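Local coordinates for immunogenic protein MPT63/MPB63 (Mycobacterium tuberculosis, PDB 1LMI) that is of unknown molecular function but is a major secreted, immunoprotective antigen of the tubercle bacillus, folded as a beta-sandwich, at residues 29-34 with 105-110; 52-57 with 88-93. All coordinates share one frame; numbering follows the deposited sequence.

Contact 1 of 2, residues 29-34 with 105-110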
ATOM      1  N   SER A  29       2.848  -5.801  -5.024  1.00  9.19           N
ATOM      2  CA  SER A  29       2.783  -7.129  -5.628  1.00  8.81           C
ATOM      3  C   SER A  29       2.515  -8.171  -4.551  1.00 13.48           C
ATOM      4  O   SER A  29       2.562  -7.900  -3.347  1.00 11.61           O
ATOM      5  CB  SER A  29       4.098  -7.481  -6.360  1.00 14.07           C
ATOM      6  OG  SER A  29       5.144  -7.516  -5.411  1.00 19.09           O
ATOM      7  N   ASP A  30       2.240  -9.415  -4.953  1.00 10.86           N
ATOM      8  CA  ASP A  30       2.146 -10.506  -3.980  1.00 11.44           C
ATOM      9  C   ASP A  30       1.083 -10.233  -2.885  1.00 10.71           C
ATOM     10  O   ASP A  30       1.246 -10.455  -1.682  1.00 10.85           O
ATOM     11  CB  ASP A  30       3.498 -10.824  -3.357  1.00 11.41           C
ATOM     12  CG  ASP A  30       4.606 -11.057  -4.357  1.00 13.17           C
ATOM     13  OD1 ASP A  30       4.832 -12.223  -4.749  1.00 16.80           O
ATOM     14  OD2 ASP A  30       5.284 -10.094  -4.781  1.00 18.71           O
ATOM     15  N   LEU A  31      -0.084  -9.763  -3.332  1.00  9.50           N
ATOM     16  CA  LEU A  31      -1.263  -9.678  -2.507  1.00  9.64           C
ATOM     17  C   LEU A  31      -1.873 -11.066  -2.303  1.00 12.92           C
ATOM     18  O   LEU A  31      -2.293 -11.711  -3.284  1.00 11.67           O
ATOM     19  CB  LEU A  31      -2.289  -8.756  -3.173  1.00 10.69           C
ATOM     20  CG  LEU A  31      -3.676  -8.726  -2.524  1.00 11.46           C
ATOM     21  CD1 LEU A  31      -3.660  -8.042  -1.161  1.00  9.66           C
ATOM     22  CD2 LEU A  31      -4.674  -8.038  -3.436  1.00 10.38           C
ATOM     23  N   LYS A  32      -1.911 -11.510  -1.058  1.00 10.57           N
ATOM     24  CA  LYS A  32      -2.305 -12.911  -0.833  1.00 11.86           C
ATOM     25  C   LYS A  32      -2.704 -13.182   0.605  1.00 10.68           C
ATOM     26  O   LYS A  32      -2.352 -12.378   1.475  1.00 10.75           O
ATOM     27  CB  LYS A  32      -1.139 -13.827  -1.220  1.00 11.91           C
ATOM     28  CG  LYS A  32       0.123 -13.646  -0.381  1.00 10.37           C
ATOM     29  CD  LYS A  32       1.240 -14.512  -0.964  1.00 13.03           C
ATOM     30  CE  LYS A  32       2.577 -14.196  -0.332  1.00 21.51           C
ATOM     31  NZ  LYS A  32       3.681 -14.891  -1.081  1.00 18.33           N
ATOM     32  N   SER A  33      -3.441 -14.268   0.808  1.00 11.31           N
ATOM     33  CA  SER A  33      -3.718 -14.679   2.196  1.00 11.99           C
ATOM     34  C   SER A  33      -2.405 -14.891   2.921  1.00 13.31           C
ATOM     35  O   SER A  33      -1.462 -15.463   2.387  1.00 13.21           O
ATOM     36  CB  SER A  33      -4.578 -15.942   2.217  1.00 10.05           C
ATOM     37  OG  SER A  33      -4.878 -16.190   3.617  1.00 15.51           O
ATOM     38  N   SER A  34      -2.327 -14.426   4.172  1.00 14.96           N
ATOM     39  CA  SER A  34      -1.093 -14.464   4.924  1.00 13.81           C
ATOM     40  C   SER A  34      -1.210 -15.506   6.048  1.00 17.26           C
ATOM     41  O   SER A  34      -2.295 -15.783   6.538  1.00 19.54           O
ATOM     42  CB  SER A  34      -0.781 -13.097   5.536  1.00 13.25           C
ATOM     43  OG  SER A  34       0.512 -12.968   6.090  1.00 12.42           O
ATOM     44  N   ILE A 105       2.829  -5.147   3.972  1.00 11.42           N
ATOM     45  CA  ILE A 105       1.696  -4.413   4.552  1.00  9.20           C
ATOM     46  C   ILE A 105       0.618  -5.466   4.776  1.00 11.63           C
ATOM     47  O   ILE A 105       0.566  -6.457   4.035  1.00 13.27           O
ATOM     48  CB  ILE A 105       1.203  -3.283   3.636  1.00 10.92           C
ATOM     49  CG1 ILE A 105       0.948  -3.737   2.192  1.00  9.88           C
ATOM     50  CG2 ILE A 105       2.160  -2.076   3.641  1.00 12.19           C
ATOM     51  CD1 ILE A 105       0.305  -2.681   1.314  1.00 10.15           C
ATOM     52  N   TYR A 106      -0.209  -5.306   5.789  1.00 11.99           N
ATOM     53  CA  TYR A 106      -1.226  -6.292   6.135  1.00 10.61           C
ATOM     54  C   TYR A 106      -2.643  -5.740   6.141  1.00 10.87           C
ATOM     55  O   TYR A 106      -2.832  -4.536   6.273  1.00 11.67           O
ATOM     56  CB  TYR A 106      -0.872  -6.847   7.528  1.00 11.75           C
ATOM     57  CG  TYR A 106       0.458  -7.586   7.515  1.00 11.57           C
ATOM     58  CD1 TYR A 106       0.503  -8.876   7.027  1.00 11.11           C
ATOM     59  CD2 TYR A 106       1.635  -7.000   7.964  1.00 13.73           C
ATOM     60  CE1 TYR A 106       1.690  -9.588   6.998  1.00 13.42           C
ATOM     61  CE2 TYR A 106       2.833  -7.703   7.934  1.00 14.32           C
ATOM     62  CZ  TYR A 106       2.845  -8.994   7.451  1.00 14.46           C
ATOM     63  OH  TYR A 106       4.049  -9.676   7.413  1.00 15.65           O
ATOM     64  N   PHE A 107      -3.624  -6.636   6.023  1.00  8.58           N
ATOM     65  CA  PHE A 107      -5.047  -6.290   5.997  1.00  9.76           C
ATOM     66  C   PHE A 107      -5.849  -7.329   6.797  1.00 11.48           C
ATOM     67  O   PHE A 107      -5.434  -8.497   6.832  1.00 13.12           O
ATOM     68  CB  PHE A 107      -5.581  -6.238   4.563  1.00 10.46           C
ATOM     69  CG  PHE A 107      -4.737  -5.423   3.602  1.00 10.45           C
ATOM     70  CD1 PHE A 107      -4.906  -4.065   3.465  1.00  9.05           C
ATOM     71  CD2 PHE A 107      -3.770  -6.069   2.844  1.00 11.37           C
ATOM     72  CE1 PHE A 107      -4.112  -3.359   2.599  1.00 11.47           C
ATOM     73  CE2 PHE A 107      -2.958  -5.344   1.967  1.00 12.65           C
ATOM     74  CZ  PHE A 107      -3.124  -3.982   1.841  1.00 10.51           C
ATOM     75  N   ASP A 108      -6.960  -6.968   7.405  1.00 10.53           N
ATOM     76  CA  ASP A 108      -7.811  -7.955   8.090  1.00 13.90           C
ATOM     77  C   ASP A 108      -9.018  -8.226   7.217  1.00 13.07           C
ATOM     78  O   ASP A 108      -9.947  -7.424   7.128  1.00 14.53           O
ATOM     79  CB  ASP A 108      -8.231  -7.388   9.451  1.00 19.77           C
ATOM     80  CG  ASP A 108      -9.014  -8.354  10.307  1.00 29.41           C
ATOM     81  OD1 ASP A 108      -9.182  -9.513   9.856  1.00 15.80           O
ATOM     82  OD2 ASP A 108      -9.441  -7.931  11.413  1.00 22.28           O
ATOM     83  N   VAL A 109      -9.011  -9.346   6.466  1.00 13.77           N
ATOM     84  CA  VAL A 109     -10.053  -9.568   5.482  1.00 13.63           C
ATOM     85  C   VAL A 109     -11.241 -10.276   6.136  1.00 12.49           C
ATOM     86  O   VAL A 109     -11.127 -11.427   6.537  1.00 14.91           O
ATOM     87  CB  VAL A 109      -9.493 -10.369   4.289  1.00 13.19           C
ATOM     88  CG1 VAL A 109     -10.603 -10.805   3.336  1.00 14.05           C
ATOM     89  CG2 VAL A 109      -8.425  -9.562   3.543  1.00 13.46           C
ATOM     90  N   THR A 110     -12.326  -9.532   6.227  1.00 15.20           N
ATOM     91  CA  THR A 110     -13.514 -10.054   6.884  1.00 22.53           C
ATOM     92  C   THR A 110     -14.639 -10.393   5.927  1.00 21.04           C
ATOM     93  O   THR A 110     -15.724 -10.828   6.345  1.00 30.06           O
ATOM     94  CB  THR A 110     -14.054  -8.978   7.866  1.00 16.80           C
ATOM     95  OG1 THR A 110     -14.247  -7.796   7.109  1.00 18.69           O
ATOM     96  CG2 THR A 110     -13.064  -8.738   8.985  1.00 19.22           C
TER

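Contact 2 of 2, residues 52-57 with 88-93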
ATOM      1  N   ALA A  52       5.101  -4.201  -0.729  1.00  9.73           N
ATOM      2  CA  ALA A  52       5.099  -2.847  -1.274  1.00 10.02           C
ATOM      3  C   ALA A  52       6.506  -2.254  -1.213  1.00 11.45           C
ATOM      4  O   ALA A  52       7.229  -2.508  -0.243  1.00 12.12           O
ATOM      5  CB  ALA A  52       4.150  -1.954  -0.514  1.00 11.50           C
ATOM      6  N   THR A  53       6.828  -1.526  -2.260  1.00  8.87           N
ATOM      7  CA  THR A  53       8.130  -0.868  -2.399  1.00 12.14           C
ATOM      8  C   THR A  53       7.925   0.587  -2.829  1.00  9.21           C
ATOM      9  O   THR A  53       7.222   0.844  -3.817  1.00 10.69           O
ATOM     10  CB  THR A  53       9.009  -1.564  -3.447  1.00 10.70           C
ATOM     11  OG1 THR A  53       9.103  -2.975  -3.143  1.00 13.31           O
ATOM     12  CG2 THR A  53      10.439  -1.019  -3.420  1.00 12.20           C
ATOM     13  N   VAL A  54       8.518   1.530  -2.092  1.00  9.67           N
ATOM     14  CA  VAL A  54       8.455   2.946  -2.464  1.00  9.31           C
ATOM     15  C   VAL A  54       9.825   3.391  -2.969  1.00  8.83           C
ATOM     16  O   VAL A  54      10.874   2.954  -2.448  1.00 11.70           O
ATOM     17  CB  VAL A  54       7.939   3.807  -1.313  1.00 11.61           C
ATOM     18  CG1 VAL A  54       8.834   3.728  -0.084  1.00 14.24           C
ATOM     19  CG2 VAL A  54       7.805   5.236  -1.839  1.00 12.05           C
ATOM     20  N   ASN A  55       9.798   4.209  -3.978  1.00  8.96           N
ATOM     21  CA  ASN A  55      10.975   4.678  -4.710  1.00  9.95           C
ATOM     22  C   ASN A  55      10.999   6.196  -4.676  1.00  8.65           C
ATOM     23  O   ASN A  55      10.065   6.800  -5.186  1.00 10.30           O
ATOM     24  CB  ASN A  55      10.882   4.155  -6.143  1.00  8.99           C
ATOM     25  CG  ASN A  55      12.103   4.471  -6.965  1.00 11.89           C
ATOM     26  OD1 ASN A  55      13.059   5.077  -6.473  1.00 13.83           O
ATOM     27  ND2 ASN A  55      12.059   4.043  -8.229  1.00 10.95           N
ATOM     28  N   ALA A  56      12.018   6.781  -4.056  1.00 11.82           N
ATOM     29  CA  ALA A  56      12.088   8.251  -3.969  1.00 10.21           C
ATOM     30  C   ALA A  56      12.695   8.790  -5.252  1.00 11.06           C
ATOM     31  O   ALA A  56      13.909   8.898  -5.425  1.00 13.26           O
ATOM     32  CB  ALA A  56      12.848   8.587  -2.718  1.00 10.28           C
ATOM     33  N   ILE A  57      11.873   9.112  -6.231  1.00 10.21           N
ATOM     34  CA  ILE A  57      12.396   9.480  -7.554  1.00 10.47           C
ATOM     35  C   ILE A  57      12.859  10.929  -7.538  1.00 14.28           C
ATOM     36  O   ILE A  57      13.908  11.233  -8.109  1.00 12.95           O
ATOM     37  CB  ILE A  57      11.316   9.212  -8.605  1.00 10.50           C
ATOM     38  CG1 ILE A  57      11.044   7.702  -8.745  1.00 12.74           C
ATOM     39  CG2 ILE A  57      11.640   9.857  -9.938  1.00 15.35           C
ATOM     40  CD1 ILE A  57       9.868   7.343  -9.643  1.00 14.02           C
ATOM     41  N   ASP A  88       8.161  -8.311   9.035  1.00 27.47           N
ATOM     42  CA  ASP A  88       8.886  -7.717   7.920  1.00 26.65           C
ATOM     43  C   ASP A  88       8.064  -6.589   7.305  1.00 22.05           C
ATOM     44  O   ASP A  88       8.003  -6.498   6.070  1.00 17.89           O
ATOM     45  CB  ASP A  88       9.196  -8.767   6.864  1.00 28.30           C
ATOM     46  CG  ASP A  88       9.591 -10.094   7.490  1.00 50.53           C
ATOM     47  OD1 ASP A  88      10.551 -10.071   8.293  1.00 54.48           O
ATOM     48  OD2 ASP A  88       8.941 -11.114   7.174  1.00 62.85           O
ATOM     49  N   THR A  89       7.470  -5.785   8.166  1.00 19.53           N
ATOM     50  CA  THR A  89       6.691  -4.641   7.736  1.00 16.71           C
ATOM     51  C   THR A  89       7.573  -3.603   7.048  1.00 18.18           C
ATOM     52  O   THR A  89       8.695  -3.330   7.475  1.00 21.03           O
ATOM     53  CB  THR A  89       5.959  -3.983   8.920  1.00 28.24           C
ATOM     54  OG1 THR A  89       4.918  -4.865   9.377  1.00 35.57           O
ATOM     55  CG2 THR A  89       5.237  -2.716   8.499  1.00 24.56           C
ATOM     56  N   ILE A  90       7.076  -2.970   5.992  1.00 14.31           N
ATOM     57  CA  ILE A  90       7.812  -1.836   5.434  1.00 12.35           C
ATOM     58  C   ILE A  90       8.045  -0.768   6.507  1.00 13.07           C
ATOM     59  O   ILE A  90       7.198  -0.549   7.395  1.00 15.84           O
ATOM     60  CB  ILE A  90       7.068  -1.250   4.225  1.00 12.53           C
ATOM     61  CG1 ILE A  90       7.889  -0.220   3.448  1.00 10.22           C
ATOM     62  CG2 ILE A  90       5.700  -0.707   4.640  1.00 17.11           C
ATOM     63  CD1 ILE A  90       7.319   0.104   2.072  1.00 13.40           C
ATOM     64  N   SER A  91       9.221  -0.163   6.400  1.00 14.17           N
ATOM     65  CA  SER A  91       9.588   0.885   7.361  1.00 16.37           C
ATOM     66  C   SER A  91       8.862   2.172   7.054  1.00 17.37           C
ATOM     67  O   SER A  91       8.648   2.510   5.891  1.00 16.05           O
ATOM     68  CB  SER A  91      11.108   1.118   7.308  1.00 20.11           C
ATOM     69  OG  SER A  91      11.508   2.231   8.110  1.00 24.89           O
ATOM     70  N   GLY A  92       8.509   2.938   8.092  1.00 20.46           N
ATOM     71  CA  GLY A  92       7.895   4.226   7.763  1.00 19.03           C
ATOM     72  C   GLY A  92       8.935   5.335   7.695  1.00 21.84           C
ATOM     73  O   GLY A  92       8.544   6.506   7.571  1.00 19.83           O
ATOM     74  N   ALA A  93      10.229   4.996   7.780  1.00 20.96           N
ATOM     75  CA  ALA A  93      11.259   6.042   7.779  1.00 17.45           C
ATOM     76  C   ALA A  93      11.384   6.800   6.462  1.00 16.52           C
ATOM     77  O   ALA A  93      11.125   6.264   5.380  1.00 18.28           O
ATOM     78  CB  ALA A  93      12.617   5.422   8.111  1.00 21.61           C
TER

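Contact 1 of 2, residues 29-34 with 105-110
Ser34 OG is held by two hydrogen bonds where 29-34 leaves its strand and passes Tyr106 of 105-110. It hydrogen-bonds Glu49 OE1 and takes the backbone N-H of Ala36, and across the contact it lies at the edge of the Tyr106 ring, in its plane, with Ser34 OG 3.7 Å from Tyr106 CE1. Tyr106 CD1 is farther from Ser34 OG, at 4.2 Å, so the hydroxyl sits beside one ring edge and nearer its hydroxyl-bearing half. With two polar partners supplied by the protein, this buried oxygen is satisfied while it packs on carbon. Ser34 holds OG opposite its own N (chi1 -169°), and its side chain starts out directly toward 105-110. Tyr106 instead leaves its strand askew and reaches Ser34 through the far part of the ring; its own hydroxyl is hydrogen-bonded to Pro87 O, which fixes the ring at its outer end.

A second, purely apolar touch is made by Leu31 and Phe107. Leu31 places CG opposite its backbone N (chi1 171°), and the branch ending in CD1 comes within 4.2 Å of Phe107 CE2. It approaches the ring obliquely, the two side chains crossing at about a right angle. The backbones stay well apart: the nearest CA atoms, those of Ser34 and Tyr106, are 8.3 Å from each other.

A strand lies between. Strands 22-33 and 100-109 are not neighbours in their antiparallel sheet; 46-56 runs between them, bonding Lys32 through Glu49 and Ile105 through Ala50. Tyr106 packs on Glu49 and on loop residues Ala36 and Ile38, whereas Phe107 rests on Ala70 of strand 68-71 in the other sheet of the sandwich.

Contact 2 of 2, residues 52-57 with 88-93
Ile90 plugs a loop onto one sheet of the beta-sandwich, its CD1 settling over the backbone of Ala52 and the side chain of Val54 in strand 46-56. The close part of the contact is a single methyl. Ile90 CD1 lies 3.5 Å from Ala52 O and 4.1 Å from Ala52 C, approaching the oxygen from well above the peptide plane, with a C=O...CD1 angle near 112°. The same carbonyl oxygen is bonded to Thr102 OG1, so the methyl packs against an acceptor that already has a polar partner. Ile90 can reach this far because CG1 is set opposite its backbone N (chi1 -170°) and CD1 carries the chain on in extended form.

Packing slackens two residues farther along the strand. Val54 points its side chain toward the loop, yet its CG1 stops 4.5 Å from Ile90 CD1, a light apolar touch. Trp26 of strand 22-33 joins Ala52, Val54 and Ile90 on this buried side, and Val65 adds to the cover over Ile90. Across this contact, Ile90 makes all the loop's touches on the strand, among aliphatic and aromatic neighbours.

The solvent side lies just past Ile90, where Ser91 and Ala93 are exposed. On this outer side Ser91 and the two residues after it form an ST turn, in which Ala93 N donates to Ser91 OG over 3.1 Å, the bond nearly straight at 165°.

In the fold
Both contacts are built on the four-stranded sheet of the sandwich, with strand 46-56 as the shared element: it separates the two strands of contact 1 and supplies one side of contact 2. Their centres are about 17 Å apart, but they meet along strand 100-109. There Ile105 CG2 packs 3.9 Å from Ile90 CG2, and Tyr106 CE2 lies 3.8 Å from Thr89 OG1, so the loop of contact 2 touches two successive residues of contact 1. In sequence, contact 2 is nested within the span that contact 1 closes. Neither can be tied to a known active site; contact 1 spans strands within the sheet, while contact 2 brings the loop before strand 100-109 onto it.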